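Esterase (uncultured bacterium FLS12, PDB 4RGY) is a low-temperature-active alkaline esterase that hydrolyses ester bonds, built on an alpha/beta-hydrolase fold. Local coordinates at residues D8-M20 with L93-A107. Residues are numbered along the deposited sequence; the frame is centred on the assembly and turned at random.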
loop_
_atom_site.group_PDB
_atom_site.type_symbol
_atom_site.label_atom_id
_atom_site.label_comp_id
_atom_site.label_asym_id
_atom_site.label_seq_id
_atom_site.Cartn_x
_atom_site.Cartn_y
_atom_site.Cartn_z
ATOM N N ASP A 8 8.059 1.154 -3.355
ATOM C CA ASP A 8 9.019 0.418 -2.549
ATOM C C ASP A 8 10.219 0.093 -3.426
ATOM O O ASP A 8 10.128 -0.730 -4.343
ATOM C CB ASP A 8 8.385 -0.851 -1.990
ATOM C CG ASP A 8 7.185 -0.557 -1.132
ATOM O OD1 ASP A 8 7.270 0.378 -0.318
ATOM O OD2 ASP A 8 6.151 -1.241 -1.289
ATOM N N PHE A 9 11.350 0.732 -3.133
ATOM C CA PHE A 9 12.504 0.707 -4.018
ATOM C C PHE A 9 13.774 0.541 -3.198
ATOM O O PHE A 9 13.750 0.624 -1.973
ATOM C CB PHE A 9 12.580 2.014 -4.823
ATOM C CG PHE A 9 12.798 3.231 -3.968
ATOM C CD1 PHE A 9 11.723 3.886 -3.379
ATOM C CD2 PHE A 9 14.077 3.717 -3.740
ATOM C CE1 PHE A 9 11.927 4.999 -2.571
ATOM C CE2 PHE A 9 14.289 4.831 -2.935
ATOM C CZ PHE A 9 13.207 5.468 -2.351
ATOM N N PHE A 10 14.890 0.313 -3.879
ATOM C CA PHE A 10 16.155 0.130 -3.190
ATOM C C PHE A 10 17.032 1.361 -3.288
ATOM O O PHE A 10 17.234 1.904 -4.382
ATOM C CB PHE A 10 16.916 -1.086 -3.748
ATOM C CG PHE A 10 18.117 -1.461 -2.926
ATOM C CD1 PHE A 10 17.960 -2.204 -1.769
ATOM C CD2 PHE A 10 19.392 -1.061 -3.299
ATOM C CE1 PHE A 10 19.049 -2.548 -0.992
ATOM C CE2 PHE A 10 20.494 -1.404 -2.530
ATOM C CZ PHE A 10 20.317 -2.158 -1.377
ATOM N N SER A 11 17.562 1.796 -2.146
ATOM C CA SER A 11 18.537 2.875 -2.134
ATOM C C SER A 11 19.949 2.309 -2.033
ATOM O O SER A 11 20.316 1.688 -1.029
ATOM C CB SER A 11 18.294 3.841 -0.974
ATOM O OG SER A 11 19.417 4.697 -0.830
ATOM N N ASP A 12 20.734 2.521 -3.084
ATOM C CA ASP A 12 22.138 2.142 -3.093
ATOM C C ASP A 12 22.957 2.967 -2.098
ATOM O O ASP A 12 23.863 2.451 -1.447
ATOM C CB ASP A 12 22.705 2.299 -4.507
ATOM C CG ASP A 12 22.294 1.161 -5.423
ATOM O OD1 ASP A 12 22.617 -0.002 -5.096
ATOM O OD2 ASP A 12 21.640 1.423 -6.457
ATOM N N VAL A 13 22.618 4.246 -1.963
ATOM C CA VAL A 13 23.332 5.105 -1.026
ATOM C C VAL A 13 23.127 4.657 0.416
ATOM O O VAL A 13 24.077 4.636 1.199
ATOM C CB VAL A 13 22.907 6.575 -1.196
ATOM C CG1 VAL A 13 23.364 7.425 -0.009
ATOM C CG2 VAL A 13 23.460 7.126 -2.513
ATOM N N LEU A 14 21.893 4.297 0.762
ATOM C CA LEU A 14 21.581 3.859 2.120
ATOM C C LEU A 14 21.878 2.377 2.316
ATOM O O LEU A 14 22.015 1.909 3.447
ATOM C CB LEU A 14 20.116 4.131 2.455
ATOM C CG LEU A 14 19.637 5.582 2.400
ATOM C CD1 LEU A 14 18.139 5.675 2.684
ATOM C CD2 LEU A 14 20.420 6.412 3.402
ATOM N N GLY A 15 21.960 1.637 1.214
ATOM C CA GLY A 15 22.074 0.188 1.290
ATOM C C GLY A 15 20.806 -0.374 1.916
ATOM O O GLY A 15 20.865 -1.253 2.787
ATOM N N LEU A 16 19.650 0.124 1.480
ATOM C CA LEU A 16 18.406 -0.193 2.176
ATOM C C LEU A 16 17.190 -0.101 1.278
ATOM O O LEU A 16 17.021 0.881 0.533
ATOM C CB LEU A 16 18.233 0.742 3.377
ATOM C CG LEU A 16 17.028 0.536 4.300
ATOM C CD1 LEU A 16 17.094 -0.813 4.981
ATOM C CD2 LEU A 16 16.992 1.648 5.344
ATOM N N SER A 17 16.327 -1.105 1.385
ATOM C CA SER A 17 15.002 -1.082 0.776
ATOM C C SER A 17 14.147 -0.115 1.571
ATOM O O SER A 17 14.066 -0.207 2.805
ATOM C CB SER A 17 14.367 -2.466 0.836
ATOM O OG SER A 17 15.035 -3.375 -0.018
ATOM N N THR A 18 13.519 0.827 0.879
ATOM C CA THR A 18 12.765 1.862 1.564
ATOM C C THR A 18 11.572 2.264 0.699
ATOM O O THR A 18 11.261 1.593 -0.288
ATOM C CB THR A 18 13.714 3.032 1.944
ATOM O OG1 THR A 18 13.020 3.989 2.756
ATOM C CG2 THR A 18 14.263 3.690 0.687
ATOM N N SER A 19 10.878 3.329 1.089
ATOM C CA SER A 19 9.633 3.688 0.435
ATOM C C SER A 19 9.495 5.185 0.258
ATOM O O SER A 19 10.089 5.954 1.007
ATOM C CB SER A 19 8.449 3.195 1.267
ATOM O OG SER A 19 8.516 1.793 1.425
ATOM N N MET A 20 8.710 5.593 -0.731
ATOM C CA MET A 20 8.281 6.984 -0.852
ATOM C C MET A 20 6.862 7.023 -1.399
ATOM O O MET A 20 6.372 6.047 -1.986
ATOM C CB MET A 20 9.210 7.775 -1.774
ATOM C CG MET A 20 9.180 7.327 -3.222
ATOM S SD MET A 20 10.271 8.373 -4.197
ATOM C CE MET A 20 10.436 7.383 -5.679
ATOM N N LEU A 93 23.536 6.223 8.501
ATOM C CA LEU A 93 23.544 6.127 7.054
ATOM C C LEU A 93 23.636 7.496 6.406
ATOM O O LEU A 93 23.475 8.543 7.062
ATOM C CB LEU A 93 22.298 5.395 6.561
ATOM C CG LEU A 93 22.081 4.018 7.200
ATOM C CD1 LEU A 93 20.786 3.367 6.693
ATOM C CD2 LEU A 93 23.272 3.111 6.934
ATOM N N GLN A 94 23.874 7.481 5.104
ATOM C CA GLN A 94 24.156 8.698 4.359
ATOM C C GLN A 94 22.889 9.359 3.834
ATOM O O GLN A 94 22.648 9.403 2.628
ATOM C CB GLN A 94 25.128 8.388 3.218
ATOM C CG GLN A 94 26.478 7.863 3.704
ATOM C CD GLN A 94 27.331 8.930 4.366
ATOM O OE1 GLN A 94 27.299 9.109 5.588
ATOM N NE2 GLN A 94 28.108 9.644 3.560
ATOM N N TYR A 95 22.090 9.898 4.752
ATOM C CA TYR A 95 20.786 10.453 4.384
ATOM C C TYR A 95 20.833 11.781 3.615
ATOM O O TYR A 95 19.906 12.094 2.882
ATOM C CB TYR A 95 19.893 10.587 5.609
ATOM C CG TYR A 95 19.425 9.262 6.179
ATOM C CD1 TYR A 95 18.290 8.637 5.690
ATOM C CD2 TYR A 95 20.116 8.660 7.220
ATOM C CE1 TYR A 95 17.858 7.428 6.228
ATOM C CE2 TYR A 95 19.695 7.475 7.763
ATOM C CZ TYR A 95 18.566 6.873 7.267
ATOM O OH TYR A 95 18.161 5.677 7.822
ATOM N N TRP A 96 21.904 12.557 3.782
ATOM C CA TRP A 96 22.077 13.770 2.978
ATOM C C TRP A 96 22.416 13.439 1.530
ATOM O O TRP A 96 21.830 14.013 0.603
ATOM C CB TRP A 96 23.176 14.654 3.556
ATOM C CG TRP A 96 23.598 15.762 2.618
ATOM C CD1 TRP A 96 24.799 15.866 1.971
ATOM C CD2 TRP A 96 22.840 16.929 2.244
ATOM N NE1 TRP A 96 24.833 17.017 1.216
ATOM C CE2 TRP A 96 23.648 17.685 1.363
ATOM C CE3 TRP A 96 21.550 17.392 2.546
ATOM C CZ2 TRP A 96 23.218 18.890 0.800
ATOM C CZ3 TRP A 96 21.128 18.594 1.992
ATOM C CH2 TRP A 96 21.962 19.327 1.124
ATOM N N THR A 97 23.337 12.503 1.320
ATOM C CA THR A 97 23.652 12.105 -0.041
ATOM C C THR A 97 22.413 11.468 -0.680
ATOM O O THR A 97 22.133 11.661 -1.865
ATOM C CB THR A 97 24.884 11.181 -0.087
ATOM O OG1 THR A 97 26.024 11.927 0.363
ATOM C CG2 THR A 97 25.162 10.686 -1.502
ATOM N N PHE A 98 21.646 10.733 0.121
ATOM C CA PHE A 98 20.394 10.171 -0.355
ATOM C C PHE A 98 19.422 11.272 -0.786
ATOM O O PHE A 98 18.931 11.276 -1.924
ATOM C CB PHE A 98 19.765 9.304 0.744
ATOM C CG PHE A 98 18.371 8.834 0.426
ATOM C CD1 PHE A 98 18.144 7.921 -0.606
ATOM C CD2 PHE A 98 17.287 9.296 1.165
ATOM C CE1 PHE A 98 16.863 7.481 -0.898
ATOM C CE2 PHE A 98 16.001 8.854 0.881
ATOM C CZ PHE A 98 15.789 7.946 -0.152
ATOM N N ILE A 99 19.121 12.209 0.111
ATOM C CA ILE A 99 18.088 13.190 -0.198
ATOM C C ILE A 99 18.517 14.178 -1.293
ATOM O O ILE A 99 17.687 14.634 -2.085
ATOM C CB ILE A 99 17.577 13.931 1.069
ATOM C CG1 ILE A 99 16.215 14.579 0.811
ATOM C CG2 ILE A 99 18.595 14.972 1.568
ATOM C CD1 ILE A 99 15.081 13.592 0.606
ATOM N N SER A 100 19.809 14.491 -1.353
ATOM C CA SER A 100 20.277 15.539 -2.265
ATOM C C SER A 100 20.714 15.013 -3.630
ATOM O O SER A 100 20.781 15.779 -4.595
ATOM C CB SER A 100 21.427 16.329 -1.629
ATOM O OG SER A 100 22.586 15.520 -1.483
ATOM N N GLU A 101 21.007 13.717 -3.718
ATOM C CA GLU A 101 21.526 13.142 -4.958
ATOM C C GLU A 101 20.683 11.971 -5.465
ATOM O O GLU A 101 20.075 12.041 -6.538
ATOM C CB GLU A 101 22.985 12.705 -4.784
ATOM C CG GLU A 101 23.940 13.799 -4.298
ATOM C CD GLU A 101 24.238 14.836 -5.361
ATOM O OE1 GLU A 101 23.980 14.561 -6.552
ATOM O OE2 GLU A 101 24.732 15.928 -5.007
ATOM N N GLU A 102 20.650 10.885 -4.697
ATOM C CA GLU A 102 20.031 9.658 -5.183
ATOM C C GLU A 102 18.518 9.733 -5.316
ATOM O O GLU A 102 17.942 9.280 -6.309
ATOM C CB GLU A 102 20.400 8.468 -4.308
ATOM C CG GLU A 102 20.050 7.148 -4.978
ATOM C CD GLU A 102 20.215 5.956 -4.073
ATOM O OE1 GLU A 102 20.023 6.096 -2.852
ATOM O OE2 GLU A 102 20.525 4.865 -4.594
ATOM N N LEU A 103 17.863 10.288 -4.309
ATOM C CA LEU A 103 16.409 10.297 -4.298
ATOM C C LEU A 103 15.803 11.073 -5.463
ATOM O O LEU A 103 14.918 10.546 -6.138
ATOM C CB LEU A 103 15.893 10.806 -2.961
ATOM C CG LEU A 103 14.407 10.711 -2.680
ATOM C CD1 LEU A 103 14.421 10.724 -1.258
ATOM C CD2 LEU A 103 13.622 11.897 -3.176
ATOM N N PRO A 104 16.271 12.311 -5.725
ATOM C CA PRO A 104 15.724 13.004 -6.896
ATOM C C PRO A 104 16.019 12.254 -8.194
ATOM O O PRO A 104 15.160 12.203 -9.079
ATOM C CB PRO A 104 16.435 14.359 -6.871
ATOM C CG PRO A 104 16.864 14.533 -5.453
ATOM C CD PRO A 104 17.197 13.171 -4.963
ATOM N N ALA A 105 17.204 11.660 -8.306
ATOM C CA ALA A 105 17.534 10.878 -9.493
ATOM C C ALA A 105 16.589 9.696 -9.660
ATOM O O ALA A 105 16.120 9.420 -10.766
ATOM C CB ALA A 105 18.984 10.400 -9.454
ATOM N N LEU A 106 16.311 8.989 -8.566
ATOM C CA LEU A 106 15.417 7.837 -8.634
ATOM C C LEU A 106 14.000 8.260 -9.004
ATOM O O LEU A 106 13.344 7.639 -9.841
ATOM C CB LEU A 106 15.412 7.080 -7.306
ATOM C CG LEU A 106 16.669 6.259 -7.003
ATOM C CD1 LEU A 106 16.657 5.775 -5.565
ATOM C CD2 LEU A 106 16.817 5.077 -7.957
ATOM N N ALA A 107 13.513 9.323 -8.379
ATOM C CA ALA A 107 12.180 9.807 -8.695
ATOM C C ALA A 107 12.067 10.173 -10.170
ATOM O O ALA A 107 11.088 9.815 -10.829
ATOM C CB ALA A 107 11.816 10.997 -7.813
HETATM O O HOH W 1 19.465 2.818 -6.042
HETATM O O HOH W 2 24.513 5.005 3.901
#
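Leu14 wedges between Tyr95 and Phe98, where the hairpin of strands 2-11 and 16-25, outermost in this chain's sheet of the alpha/beta-hydrolase fold, meets helix 95-110. Each methyl makes a CH-pi contact: Leu14 CD1 lies 3.9 Å from the Phe98 ring centroid, almost over its centre, while Leu14 CD2 lies over one face of Tyr95, offset toward the rim. The edge of the Phe98 ring meets Phe9, Phe98 CZ to Phe9 CZ, at 4.2 Å. Against this buried trio of Leu14, Tyr95 and Phe98, the polar side is more open: Asp12 is exposed, Val13 and Glu102 partly so, though Ser11 is buried. There Glu102, extended with CG anti to the backbone N (chi1 -166°), presents its carboxylate to the turn: Glu102 OE1 takes Ser11 OG at 2.5 Å and Glu102 OE2 takes Asp12 N at 2.8 Å, both through syn lone pairs, the latter bond bent to 130°. Were Glu102 an alanine, the Ser11 hydroxyl and Asp12 amide would probably lose their shared acceptor, freeing the turn to move against the helix. A water lies 2.6 Å from Asp12 OD2 and 2.7 Å from Glu102 OE2, between oxygens 4.1 Å apart; if both acids are charged, it may soften their repulsion. Ser11 OG also closes an ST motif, accepting from Leu14 N at 3.0 Å with an N-H...O angle of 162°.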